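K Homology domain-containing protein (Aeropyrum pernix, PDB 1TUA) is of unknown function but carries two K homology (KH) domains and so probably binds RNA. Local coordinates at residues P4-V10 with S44-P50; E28-T33 with F80-E84; A69-F74 with E137-I141; T122-T127 with Y167-E171. Residue numbers count along the deposited sequence, not the author numbering.

Contact 1: residues P4-V10 with S44-P50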
loop_
_atom_site.group_PDB
_atom_site.type_symbol
_atom_site.label_atom_id
_atom_site.label_comp_id
_atom_site.label_asym_id
_atom_site.label_seq_id
_atom_site.Cartn_x
_atom_site.Cartn_y
_atom_site.Cartn_z
ATOM N N PRO A 4 -13.936 -5.985 -18.819
ATOM C CA PRO A 4 -13.695 -5.536 -17.446
ATOM C C PRO A 4 -12.943 -4.214 -17.531
ATOM O O PRO A 4 -12.036 -4.055 -18.351
ATOM C CB PRO A 4 -12.829 -6.647 -16.856
ATOM C CG PRO A 4 -13.226 -7.867 -17.664
ATOM C CD PRO A 4 -13.331 -7.308 -19.062
ATOM N N ARG A 5 -13.347 -3.256 -16.712
ATOM C CA ARG A 5 -12.698 -1.956 -16.682
ATOM C C ARG A 5 -12.669 -1.518 -15.234
ATOM O O ARG A 5 -13.697 -1.538 -14.558
ATOM C CB ARG A 5 -13.482 -0.918 -17.499
ATOM C CG ARG A 5 -13.517 -1.176 -18.984
ATOM C CD ARG A 5 -14.121 0.017 -19.728
ATOM N NE ARG A 5 -14.041 -0.153 -21.178
ATOM C CZ ARG A 5 -14.911 -0.850 -21.903
ATOM N NH1 ARG A 5 -15.948 -1.445 -21.320
ATOM N NH2 ARG A 5 -14.735 -0.964 -23.213
ATOM N N ILE A 6 -11.490 -1.146 -14.755
ATOM C CA ILE A 6 -11.364 -0.680 -13.386
ATOM C C ILE A 6 -10.953 0.789 -13.414
ATOM O O ILE A 6 -9.878 1.142 -13.908
ATOM C CB ILE A 6 -10.322 -1.507 -12.595
ATOM C CG1 ILE A 6 -10.764 -2.974 -12.547
ATOM C CG2 ILE A 6 -10.172 -0.948 -11.179
ATOM C CD1 ILE A 6 -9.869 -3.878 -11.710
ATOM N N TYR A 7 -11.835 1.642 -12.907
ATOM C CA TYR A 7 -11.578 3.072 -12.844
ATOM C C TYR A 7 -10.874 3.373 -11.532
ATOM O O TYR A 7 -11.322 2.958 -10.464
ATOM C CB TYR A 7 -12.897 3.844 -12.910
ATOM C CG TYR A 7 -13.546 3.805 -14.267
ATOM C CD1 TYR A 7 -13.534 4.926 -15.096
ATOM C CD2 TYR A 7 -14.158 2.643 -14.736
ATOM C CE1 TYR A 7 -14.116 4.893 -16.363
ATOM C CE2 TYR A 7 -14.743 2.598 -16.007
ATOM C CZ TYR A 7 -14.716 3.729 -16.812
ATOM O OH TYR A 7 -15.285 3.700 -18.064
ATOM N N VAL A 8 -9.763 4.088 -11.613
ATOM C CA VAL A 8 -9.015 4.439 -10.418
ATOM C C VAL A 8 -8.858 5.956 -10.341
ATOM O O VAL A 8 -8.222 6.568 -11.205
ATOM C CB VAL A 8 -7.611 3.792 -10.433
ATOM C CG1 VAL A 8 -6.858 4.138 -9.153
ATOM C CG2 VAL A 8 -7.737 2.291 -10.597
ATOM N N LYS A 9 -9.453 6.560 -9.316
ATOM C CA LYS A 9 -9.345 8.002 -9.137
ATOM C C LYS A 9 -7.953 8.265 -8.588
ATOM O O LYS A 9 -7.538 7.639 -7.618
ATOM C CB LYS A 9 -10.393 8.505 -8.143
ATOM C CG LYS A 9 -10.361 10.019 -7.919
ATOM C CD LYS A 9 -10.711 10.787 -9.195
ATOM C CE LYS A 9 -10.496 12.286 -9.028
ATOM N NZ LYS A 9 -9.074 12.601 -8.710
ATOM N N VAL A 10 -7.223 9.178 -9.212
ATOM C CA VAL A 10 -5.873 9.488 -8.758
ATOM C C VAL A 10 -5.795 10.914 -8.218
ATOM O O VAL A 10 -6.405 11.826 -8.774
ATOM C CB VAL A 10 -4.852 9.313 -9.921
ATOM C CG1 VAL A 10 -3.471 9.776 -9.491
ATOM C CG2 VAL A 10 -4.806 7.842 -10.347
ATOM N N SER A 44 -8.534 13.516 -13.716
ATOM C CA SER A 44 -7.537 12.815 -12.904
ATOM C C SER A 44 -8.067 11.423 -12.552
ATOM O O SER A 44 -8.126 11.022 -11.384
ATOM C CB SER A 44 -7.233 13.609 -11.634
ATOM O OG SER A 44 -6.015 13.179 -11.058
ATOM N N MET A 45 -8.457 10.702 -13.595
ATOM C CA MET A 45 -9.014 9.367 -13.478
ATOM C C MET A 45 -8.236 8.467 -14.430
ATOM O O MET A 45 -7.867 8.874 -15.534
ATOM C CB MET A 45 -10.492 9.403 -13.874
ATOM C CG MET A 45 -11.224 8.080 -13.819
ATOM S SD MET A 45 -11.580 7.537 -12.143
ATOM C CE MET A 45 -13.031 8.555 -11.757
ATOM N N VAL A 46 -7.971 7.245 -13.992
ATOM C CA VAL A 46 -7.247 6.288 -14.809
ATOM C C VAL A 46 -8.162 5.086 -15.043
ATOM O O VAL A 46 -8.921 4.698 -14.156
ATOM C CB VAL A 46 -5.943 5.862 -14.085
ATOM C CG1 VAL A 46 -5.315 4.653 -14.766
ATOM C CG2 VAL A 46 -4.962 7.049 -14.070
ATOM N N ILE A 47 -8.130 4.528 -16.246
ATOM C CA ILE A 47 -8.950 3.361 -16.552
ATOM C C ILE A 47 -8.024 2.212 -16.936
ATOM O O ILE A 47 -7.183 2.352 -17.823
ATOM C CB ILE A 47 -9.919 3.630 -17.722
ATOM C CG1 ILE A 47 -10.736 4.890 -17.433
ATOM C CG2 ILE A 47 -10.837 2.424 -17.920
ATOM C CD1 ILE A 47 -11.644 5.306 -18.566
ATOM N N VAL A 48 -8.180 1.082 -16.255
ATOM C CA VAL A 48 -7.361 -0.095 -16.515
ATOM C C VAL A 48 -8.222 -1.152 -17.205
ATOM O O VAL A 48 -9.291 -1.501 -16.713
ATOM C CB VAL A 48 -6.798 -0.686 -15.199
ATOM C CG1 VAL A 48 -5.856 -1.835 -15.509
ATOM C CG2 VAL A 48 -6.076 0.404 -14.398
ATOM N N GLU A 49 -7.756 -1.639 -18.353
ATOM C CA GLU A 49 -8.472 -2.656 -19.114
ATOM C C GLU A 49 -7.518 -3.758 -19.548
ATOM O O GLU A 49 -6.316 -3.539 -19.661
ATOM C CB GLU A 49 -9.057 -2.075 -20.400
ATOM C CG GLU A 49 -9.897 -0.838 -20.272
ATOM C CD GLU A 49 -10.281 -0.316 -21.643
ATOM O OE1 GLU A 49 -9.377 -0.209 -22.501
ATOM O OE2 GLU A 49 -11.472 -0.019 -21.866
ATOM N N PRO A 50 -8.048 -4.959 -19.809
ATOM C CA PRO A 50 -7.178 -6.051 -20.250
ATOM C C PRO A 50 -6.907 -5.827 -21.743
ATOM O O PRO A 50 -7.744 -5.246 -22.440
ATOM C CB PRO A 50 -8.028 -7.294 -19.991
ATOM C CG PRO A 50 -9.426 -6.794 -20.251
ATOM C CD PRO A 50 -9.427 -5.434 -19.578
HETATM O O HOH W 1 -12.126 -0.213 -24.578
#
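Arg-5 and Glu-49 form the salt bridge of this contact, with Arg-5 NE 2.7 Å from Glu-49 OE2. Water 1 joins the same OE2 to Arg-5 NH2. Between the strands, two antiparallel pairs are hydrogen-bonded. Ile-6 N to Val-48 O is 3.0 Å and Val-48 N to Ile-6 O 2.9 Å; Val-8 N to Val-46 O is 2.7 Å and Val-46 N to Val-8 O 2.9 Å. Val-10 N extends the pattern to Ser-44 O at 3.0 Å, and Ser-44 OG donates to Val-10 O at 2.7 Å. Ser-44 and Met-45 both face Asp-40 in a G1 beta bulge. Side chains alternate between two faces. On one, Ile-47 CG2 lies over the Tyr-7 ring, 4.3 Å from its centroid, a CH-pi contact. On the other, Ile-6, Val-8 and Val-48 pack on helix 57-72. Strand 6-9 is an edge of the first KH sheet, beside central strand 45-50. Backbone bonds fix the register, the apolar face packs on the helix, and the charged pair adds a side-chain link at the Pro-4 end.

Contact 2: residues E28-T33 with F80-E84; sequences EIMRRT and FRLLE
The last turns of helix 24-33, residues 28-33, lie against a short 3-10 segment, residues 80-83, that follows helix 76-79. The nearest CA pairs are Ile-29 with Phe-80 at 7.9 Å and Thr-33 with Leu-83 at 8.1 Å. Phe-80 points toward the helix with chi1 m and chi2 -34°. Its ring edge meets Ile-29: Phe-80 CE1 lies 3.6 Å from Ile-29 CG1. Phe-80 CZ is 4.1 Å from Glu-28 CG, and Phe-80 CB is 4.1 Å from Arg-32 NH1. Arg-81 points away and reaches Asp-128 and Gln-87. Leu-82 turns to Ala-69 and Ile-141. Leu-83 (m, t) points back: CD2 is 3.5 Å from Thr-33 CG2, and CD1 lies over a face of the Arg-32 guanidinium, 3.6 Å from Arg-32 NE. Arg-32 is m, t, p. Leu-83 N bonds to Phe-80 O at 2.9 Å, closing the 3-10 turn. At Glu-84 the backbone becomes extended (psi 155°). Water 2 bridges Arg-32 NH2 (2.8 Å) and Phe-80 O (2.9 Å). The contact packs a first-KH-domain helix on the connection leading to strand 87-93 of the second. The direct contacts are van der Waals, and a water makes the polar link.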
loop_
_atom_site.group_PDB
_atom_site.type_symbol
_atom_site.label_atom_id
_atom_site.label_comp_id
_atom_site.label_asym_id
_atom_site.label_seq_id
_atom_site.Cartn_x
_atom_site.Cartn_y
_atom_site.Cartn_z
ATOM N N GLU A 28 5.231 0.607 -18.188
ATOM C CA GLU A 28 5.797 -0.546 -17.498
ATOM C C GLU A 28 4.694 -1.360 -16.821
ATOM O O GLU A 28 4.740 -2.594 -16.822
ATOM C CB GLU A 28 6.829 -0.085 -16.463
ATOM C CG GLU A 28 7.630 -1.207 -15.811
ATOM C CD GLU A 28 8.313 -2.119 -16.824
ATOM O OE1 GLU A 28 8.578 -1.678 -17.967
ATOM O OE2 GLU A 28 8.601 -3.283 -16.472
ATOM N N ILE A 29 3.698 -0.685 -16.246
ATOM C CA ILE A 29 2.608 -1.417 -15.601
ATOM C C ILE A 29 1.874 -2.229 -16.667
ATOM O O ILE A 29 1.567 -3.408 -16.467
ATOM C CB ILE A 29 1.598 -0.473 -14.919
ATOM C CG1 ILE A 29 2.295 0.332 -13.825
ATOM C CG2 ILE A 29 0.463 -1.293 -14.302
ATOM C CD1 ILE A 29 1.415 1.403 -13.205
ATOM N N MET A 30 1.609 -1.594 -17.808
ATOM C CA MET A 30 0.926 -2.253 -18.916
ATOM C C MET A 30 1.734 -3.458 -19.402
ATOM O O MET A 30 1.197 -4.544 -19.605
ATOM C CB MET A 30 0.725 -1.267 -20.082
ATOM C CG MET A 30 -0.364 -0.206 -19.865
ATOM S SD MET A 30 -0.532 0.978 -21.262
ATOM C CE MET A 30 0.229 2.324 -20.598
ATOM N N ARG A 31 3.032 -3.249 -19.583
ATOM C CA ARG A 31 3.938 -4.285 -20.067
ATOM C C ARG A 31 3.974 -5.541 -19.207
ATOM O O ARG A 31 3.943 -6.657 -19.722
ATOM C CB ARG A 31 5.346 -3.695 -20.175
ATOM C CG ARG A 31 6.395 -4.626 -20.725
ATOM C CD ARG A 31 7.662 -3.844 -21.038
ATOM N NE ARG A 31 7.371 -2.704 -21.909
ATOM C CZ ARG A 31 7.443 -1.427 -21.534
ATOM N NH1 ARG A 31 7.804 -1.115 -20.295
ATOM N NH2 ARG A 31 7.149 -0.462 -22.397
ATOM N N ARG A 32 4.033 -5.358 -17.895
ATOM C CA ARG A 32 4.109 -6.485 -16.969
ATOM C C ARG A 32 2.800 -7.219 -16.688
ATOM O O ARG A 32 2.822 -8.378 -16.263
ATOM C CB ARG A 32 4.732 -6.011 -15.654
ATOM C CG ARG A 32 6.180 -5.582 -15.838
ATOM C CD ARG A 32 6.824 -5.080 -14.564
ATOM N NE ARG A 32 6.850 -6.095 -13.516
ATOM C CZ ARG A 32 7.490 -5.948 -12.358
ATOM N NH1 ARG A 32 8.162 -4.828 -12.106
ATOM N NH2 ARG A 32 7.443 -6.915 -11.444
ATOM N N THR A 33 1.671 -6.558 -16.943
ATOM C CA THR A 33 0.355 -7.145 -16.677
ATOM C C THR A 33 -0.507 -7.464 -17.900
ATOM O O THR A 33 -1.497 -8.183 -17.787
ATOM C CB THR A 33 -0.469 -6.230 -15.752
ATOM O OG1 THR A 33 -0.610 -4.943 -16.367
ATOM C CG2 THR A 33 0.210 -6.079 -14.393
ATOM N N PHE A 80 5.290 -1.247 -7.394
ATOM C CA PHE A 80 5.370 -2.434 -8.250
ATOM C C PHE A 80 5.370 -3.738 -7.457
ATOM O O PHE A 80 5.105 -4.811 -8.003
ATOM C CB PHE A 80 6.618 -2.388 -9.139
ATOM C CG PHE A 80 6.573 -1.326 -10.203
ATOM C CD1 PHE A 80 5.371 -0.972 -10.810
ATOM C CD2 PHE A 80 7.747 -0.708 -10.633
ATOM C CE1 PHE A 80 5.333 -0.017 -11.836
ATOM C CE2 PHE A 80 7.720 0.248 -11.659
ATOM C CZ PHE A 80 6.508 0.591 -12.261
ATOM N N ARG A 81 5.668 -3.643 -6.166
ATOM C CA ARG A 81 5.674 -4.822 -5.307
ATOM C C ARG A 81 4.297 -5.478 -5.315
ATOM O O ARG A 81 4.171 -6.682 -5.106
ATOM C CB ARG A 81 6.057 -4.427 -3.877
ATOM C CG ARG A 81 5.945 -5.560 -2.856
ATOM C CD ARG A 81 6.517 -5.138 -1.514
ATOM N NE ARG A 81 6.288 -6.149 -0.486
ATOM C CZ ARG A 81 6.864 -6.137 0.713
ATOM N NH1 ARG A 81 7.707 -5.163 1.033
ATOM N NH2 ARG A 81 6.595 -7.096 1.591
ATOM N N LEU A 82 3.266 -4.677 -5.563
ATOM C CA LEU A 82 1.897 -5.172 -5.592
ATOM C C LEU A 82 1.620 -6.115 -6.758
ATOM O O LEU A 82 0.568 -6.756 -6.804
ATOM C CB LEU A 82 0.915 -3.991 -5.603
ATOM C CG LEU A 82 0.820 -3.283 -4.239
ATOM C CD1 LEU A 82 0.176 -1.916 -4.387
ATOM C CD2 LEU A 82 0.033 -4.150 -3.272
ATOM N N LEU A 83 2.564 -6.201 -7.692
ATOM C CA LEU A 83 2.421 -7.097 -8.833
ATOM C C LEU A 83 2.847 -8.497 -8.415
ATOM O O LEU A 83 2.581 -9.473 -9.110
ATOM C CB LEU A 83 3.297 -6.635 -10.006
ATOM C CG LEU A 83 2.883 -5.350 -10.727
ATOM C CD1 LEU A 83 3.786 -5.145 -11.930
ATOM C CD2 LEU A 83 1.423 -5.443 -11.176
ATOM N N GLU A 84 3.516 -8.584 -7.274
ATOM C CA GLU A 84 3.989 -9.860 -6.769
ATOM C C GLU A 84 2.900 -10.695 -6.125
ATOM O O GLU A 84 1.886 -10.188 -5.638
ATOM C CB GLU A 84 5.120 -9.644 -5.767
ATOM C CG GLU A 84 6.400 -9.171 -6.403
ATOM C CD GLU A 84 7.380 -8.653 -5.380
ATOM O OE1 GLU A 84 7.475 -9.255 -4.285
ATOM O OE2 GLU A 84 8.061 -7.647 -5.676
HETATM O O HOH W 2 7.560 -6.254 -8.697
#

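Contact 3: residues A69-F74 with E137-I141; sequences AISLGF and EVAII
This is a buried apolar contact, its centre about 5 Å from the centre of the chain, between the C-terminal end of helix 57-72 and the central strand of the second sheet. The chain is helical from Ala-69, and Gly-73 is the first residue to leave helical angles, in a Schellman motif with phi 131°: Phe-74 N bonds to Ala-69 O at 3.1 Å and Gly-73 N to Ile-70 O at 3.0 Å. Segment 137-141 is extended. The nearest CA pair is Leu-72 with Ala-139, 6.8 Å. Glu-137, Ala-139 and Ile-141 point toward the helix end. Leu-72 (m, t) places CD1 3.9 Å from Ala-139 CB. Phe-74 (chi1 -84°, chi2 -66°) has CE2 3.5 Å from Ala-139 CB. Ile-141 CD1 sits over its ring face, 3.8 Å from the centroid, a CH-pi contact. Water 3 lies 2.7 Å from Leu-72 O and 2.9 Å from Glu-137 O. The Glu-137 carboxylate pairs with Lys-11. The arrangement is helix-on-sheet packing between two KH units: the end of helix 57-72 packs on the sheet face bearing Glu-137, Ala-139 and Ile-141.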
loop_
_atom_site.group_PDB
_atom_site.type_symbol
_atom_site.label_atom_id
_atom_site.label_comp_id
_atom_site.label_asym_id
_atom_site.label_seq_id
_atom_site.Cartn_x
_atom_site.Cartn_y
_atom_site.Cartn_z
ATOM N N ALA A 69 -1.702 2.603 -5.351
ATOM C CA ALA A 69 -0.561 2.752 -4.445
ATOM C C ALA A 69 0.283 3.994 -4.779
ATOM O O ALA A 69 0.758 4.690 -3.878
ATOM C CB ALA A 69 0.308 1.490 -4.481
ATOM N N ILE A 70 0.478 4.269 -6.066
ATOM C CA ILE A 70 1.251 5.444 -6.471
ATOM C C ILE A 70 0.467 6.710 -6.124
ATOM O O ILE A 70 1.034 7.701 -5.654
ATOM C CB ILE A 70 1.563 5.413 -7.985
ATOM C CG1 ILE A 70 2.497 4.232 -8.279
ATOM C CG2 ILE A 70 2.184 6.751 -8.435
ATOM C CD1 ILE A 70 2.684 3.949 -9.755
ATOM N N SER A 71 -0.841 6.664 -6.351
ATOM C CA SER A 71 -1.720 7.789 -6.030
ATOM C C SER A 71 -1.636 8.112 -4.533
ATOM O O SER A 71 -1.630 9.275 -4.134
ATOM C CB SER A 71 -3.166 7.440 -6.405
ATOM O OG SER A 71 -4.051 8.496 -6.075
ATOM N N LEU A 72 -1.564 7.069 -3.711
ATOM C CA LEU A 72 -1.476 7.227 -2.260
ATOM C C LEU A 72 -0.146 7.806 -1.773
ATOM O O LEU A 72 -0.041 8.253 -0.626
ATOM C CB LEU A 72 -1.740 5.887 -1.573
ATOM C CG LEU A 72 -3.208 5.451 -1.595
ATOM C CD1 LEU A 72 -3.321 4.000 -1.170
ATOM C CD2 LEU A 72 -4.021 6.352 -0.676
ATOM N N GLY A 73 0.871 7.795 -2.629
ATOM C CA GLY A 73 2.149 8.361 -2.229
ATOM C C GLY A 73 3.388 7.516 -2.467
ATOM O O GLY A 73 4.504 8.036 -2.423
ATOM N N PHE A 74 3.209 6.220 -2.706
ATOM C CA PHE A 74 4.342 5.337 -2.953
ATOM C C PHE A 74 5.023 5.632 -4.282
ATOM O O PHE A 74 4.361 5.897 -5.278
ATOM C CB PHE A 74 3.895 3.868 -3.017
ATOM C CG PHE A 74 3.781 3.189 -1.679
ATOM C CD1 PHE A 74 4.910 2.964 -0.893
ATOM C CD2 PHE A 74 2.548 2.731 -1.227
ATOM C CE1 PHE A 74 4.814 2.288 0.321
ATOM C CE2 PHE A 74 2.437 2.051 -0.011
ATOM C CZ PHE A 74 3.574 1.828 0.764
ATOM N N GLU A 137 -3.408 9.537 4.818
ATOM C CA GLU A 137 -3.563 8.097 4.612
ATOM C C GLU A 137 -2.223 7.387 4.745
ATOM O O GLU A 137 -1.231 7.830 4.166
ATOM C CB GLU A 137 -4.139 7.820 3.221
ATOM C CG GLU A 137 -5.592 8.226 3.069
ATOM C CD GLU A 137 -5.972 8.517 1.630
ATOM O OE1 GLU A 137 -5.325 9.391 1.002
ATOM O OE2 GLU A 137 -6.924 7.881 1.128
ATOM N N VAL A 138 -2.184 6.308 5.522
ATOM C CA VAL A 138 -0.955 5.526 5.658
ATOM C C VAL A 138 -1.176 4.244 4.864
ATOM O O VAL A 138 -2.012 3.415 5.227
ATOM C CB VAL A 138 -0.647 5.166 7.105
ATOM C CG1 VAL A 138 0.645 4.366 7.166
ATOM C CG2 VAL A 138 -0.528 6.434 7.933
ATOM N N ALA A 139 -0.443 4.106 3.762
ATOM C CA ALA A 139 -0.568 2.946 2.884
ATOM C C ALA A 139 0.479 1.891 3.231
ATOM O O ALA A 139 1.637 2.217 3.511
ATOM C CB ALA A 139 -0.419 3.384 1.428
ATOM N N ILE A 140 0.067 0.627 3.181
ATOM C CA ILE A 140 0.932 -0.493 3.529
ATOM C C ILE A 140 0.900 -1.577 2.459
ATOM O O ILE A 140 -0.169 -1.965 2.002
ATOM C CB ILE A 140 0.453 -1.137 4.850
ATOM C CG1 ILE A 140 0.380 -0.077 5.952
ATOM C CG2 ILE A 140 1.365 -2.299 5.236
ATOM C CD1 ILE A 140 -0.496 -0.486 7.137
ATOM N N ILE A 141 2.073 -2.074 2.083
ATOM C CA ILE A 141 2.178 -3.147 1.100
ATOM C C ILE A 141 2.908 -4.328 1.729
ATOM O O ILE A 141 4.016 -4.170 2.246
ATOM C CB ILE A 141 2.977 -2.714 -0.156
ATOM C CG1 ILE A 141 2.252 -1.567 -0.882
ATOM C CG2 ILE A 141 3.153 -3.915 -1.084
ATOM C CD1 ILE A 141 3.089 -0.881 -1.946
HETATM O O HOH W 3 0.104 7.012 1.746
#

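Contact 4: residues T122-T127 with Y167-E171; sequences TIEEMT and YRHLE
Two helices run side by side here, 122-127 at the end of helix 118-127 and 167-171 in the long helix 163-188. The axes of the two short segments approach to 10.7 Å and are nearly parallel, at 13°. The nearest CA pairs are Ile-123 with Tyr-167 at 7.6 Å and Met-126 with Glu-171 at 7.3 Å. Thr-122 (m) places CG2 over the Tyr-167 ring, 3.7 Å from its centroid, a CH-pi contact. Its OG1 bonds to Arg-118 O. Ile-123 (m, t) has CG1 at the ring edge, 4.4 Å from Tyr-167 CE1, and CG2 4.0 Å from Leu-170 CD2. Met-126 (m, t, p) reaches across: CE is 3.5 Å from both Tyr-167 O and Glu-171 N and 3.7 Å from Leu-170 CB. Met-126 SD is 5.3 Å from the Tyr-167 ring centroid, an oblique Met-aromatic contact. Thr-127 (p) puts CG2 3.6 Å from Leu-170 CD1, while its OG1 bonds to Ile-123 O at 2.7 Å. The C-terminal helix thus packs on a second-KH-domain helix, the side-chain join made largely by methyl, thioether and aromatic groups.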
loop_
_atom_site.group_PDB
_atom_site.type_symbol
_atom_site.label_atom_id
_atom_site.label_comp_id
_atom_site.label_asym_id
_atom_site.label_seq_id
_atom_site.Cartn_x
_atom_site.Cartn_y
_atom_site.Cartn_z
ATOM N N THR A 122 10.818 0.969 12.055
ATOM C CA THR A 122 10.740 -0.170 12.966
ATOM C C THR A 122 9.571 -1.075 12.594
ATOM O O THR A 122 9.707 -2.293 12.543
ATOM C CB THR A 122 10.567 0.286 14.425
ATOM O OG1 THR A 122 11.734 1.011 14.830
ATOM C CG2 THR A 122 10.367 -0.917 15.349
ATOM N N ILE A 123 8.416 -0.476 12.333
ATOM C CA ILE A 123 7.257 -1.267 11.955
ATOM C C ILE A 123 7.523 -1.976 10.619
ATOM O O ILE A 123 7.209 -3.155 10.475
ATOM C CB ILE A 123 5.990 -0.384 11.870
ATOM C CG1 ILE A 123 5.686 0.190 13.264
ATOM C CG2 ILE A 123 4.799 -1.210 11.369
ATOM C CD1 ILE A 123 4.524 1.168 13.315
ATOM N N GLU A 124 8.114 -1.273 9.652
ATOM C CA GLU A 124 8.428 -1.888 8.354
ATOM C C GLU A 124 9.367 -3.091 8.502
ATOM O O GLU A 124 9.159 -4.139 7.882
ATOM C CB GLU A 124 9.100 -0.888 7.414
ATOM C CG GLU A 124 8.222 0.224 6.892
ATOM C CD GLU A 124 8.947 1.083 5.861
ATOM O OE1 GLU A 124 10.113 1.456 6.105
ATOM O OE2 GLU A 124 8.357 1.391 4.809
ATOM N N GLU A 125 10.407 -2.931 9.317
ATOM C CA GLU A 125 11.383 -3.999 9.522
ATOM C C GLU A 125 10.791 -5.196 10.251
ATOM O O GLU A 125 11.096 -6.341 9.921
ATOM C CB GLU A 125 12.587 -3.482 10.312
ATOM C CG GLU A 125 13.281 -2.294 9.683
ATOM C CD GLU A 125 14.471 -1.814 10.497
ATOM O OE1 GLU A 125 14.326 -1.626 11.725
ATOM O OE2 GLU A 125 15.551 -1.615 9.903
ATOM N N MET A 126 9.950 -4.928 11.248
ATOM C CA MET A 126 9.334 -5.995 12.026
ATOM C C MET A 126 8.320 -6.801 11.217
ATOM O O MET A 126 8.189 -8.008 11.405
ATOM C CB MET A 126 8.652 -5.416 13.272
ATOM C CG MET A 126 9.614 -4.809 14.298
ATOM S SD MET A 126 8.821 -4.347 15.878
ATOM C CE MET A 126 8.156 -5.834 16.309
ATOM N N THR A 127 7.618 -6.137 10.304
ATOM C CA THR A 127 6.589 -6.796 9.503
ATOM C C THR A 127 6.988 -7.076 8.061
ATOM O O THR A 127 6.246 -7.731 7.332
ATOM C CB THR A 127 5.302 -5.950 9.469
ATOM O OG1 THR A 127 5.587 -4.681 8.869
ATOM C CG2 THR A 127 4.775 -5.720 10.872
ATOM N N TYR A 167 5.564 -1.863 19.774
ATOM C CA TYR A 167 6.596 -2.788 19.324
ATOM C C TYR A 167 6.510 -4.133 20.036
ATOM O O TYR A 167 6.677 -5.182 19.417
ATOM C CB TYR A 167 7.992 -2.199 19.531
ATOM C CG TYR A 167 8.222 -0.861 18.862
ATOM C CD1 TYR A 167 7.610 -0.540 17.643
ATOM C CD2 TYR A 167 9.060 0.086 19.443
ATOM C CE1 TYR A 167 7.829 0.703 17.025
ATOM C CE2 TYR A 167 9.286 1.323 18.838
ATOM C CZ TYR A 167 8.670 1.627 17.634
ATOM O OH TYR A 167 8.895 2.857 17.062
ATOM N N ARG A 168 6.254 -4.111 21.337
ATOM C CA ARG A 168 6.156 -5.356 22.089
ATOM C C ARG A 168 4.983 -6.188 21.554
ATOM O O ARG A 168 5.093 -7.403 21.383
ATOM C CB ARG A 168 5.948 -5.054 23.572
ATOM C CG ARG A 168 6.745 -5.953 24.495
ATOM C CD ARG A 168 6.273 -5.805 25.937
ATOM N NE ARG A 168 6.299 -4.416 26.404
ATOM C CZ ARG A 168 7.405 -3.691 26.551
ATOM N NH1 ARG A 168 8.591 -4.219 26.265
ATOM N NH2 ARG A 168 7.325 -2.441 26.995
ATOM N N HIS A 169 3.861 -5.526 21.288
ATOM C CA HIS A 169 2.676 -6.196 20.765
ATOM C C HIS A 169 2.929 -6.749 19.360
ATOM O O HIS A 169 2.593 -7.897 19.066
ATOM C CB HIS A 169 1.500 -5.222 20.742
ATOM C CG HIS A 169 0.271 -5.777 20.096
ATOM N ND1 HIS A 169 0.103 -5.817 18.728
ATOM C CD2 HIS A 169 -0.839 -6.339 20.630
ATOM C CE1 HIS A 169 -1.059 -6.382 18.446
ATOM N NE2 HIS A 169 -1.649 -6.707 19.583
ATOM N N LEU A 170 3.526 -5.923 18.505
ATOM C CA LEU A 170 3.846 -6.310 17.133
ATOM C C LEU A 170 4.790 -7.511 17.146
ATOM O O LEU A 170 4.679 -8.415 16.322
ATOM C CB LEU A 170 4.497 -5.127 16.415
ATOM C CG LEU A 170 4.670 -5.170 14.898
ATOM C CD1 LEU A 170 3.345 -5.491 14.218
ATOM C CD2 LEU A 170 5.213 -3.818 14.436
ATOM N N GLU A 171 5.709 -7.502 18.105
ATOM C CA GLU A 171 6.690 -8.567 18.301
ATOM C C GLU A 171 5.961 -9.897 18.533
ATOM O O GLU A 171 6.306 -10.928 17.942
ATOM C CB GLU A 171 7.544 -8.235 19.527
ATOM C CG GLU A 171 8.725 -9.145 19.767
ATOM C CD GLU A 171 9.994 -8.597 19.165
ATOM O OE1 GLU A 171 10.264 -7.393 19.346
ATOM O OE2 GLU A 171 10.726 -9.369 18.522
#

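How the contacts relate
From the N terminus, contact 1 closes the first loop, pairing strand 6-9 with strand 45-50 in the first sheet. Contact 2 opens within that loop at helix 24-33 and closes after it, so the two cross. Contact 3 starts near the end of helix 57-72, before contact 2 closes, and crosses it in turn. Contacts 2 and 3 touch where Leu-82 meets Ala-69 and Ile-141. Contact 3 also touches contact 1, through Ser-71 and Val-10. Contact 4 opens before contact 3 closes, so these cross as well, and it binds the C-terminal helix to the second KH domain. Contacts 1 and 4 lie about 34 Å apart between centres; contacts 2 and 3 tie the first domain to the second.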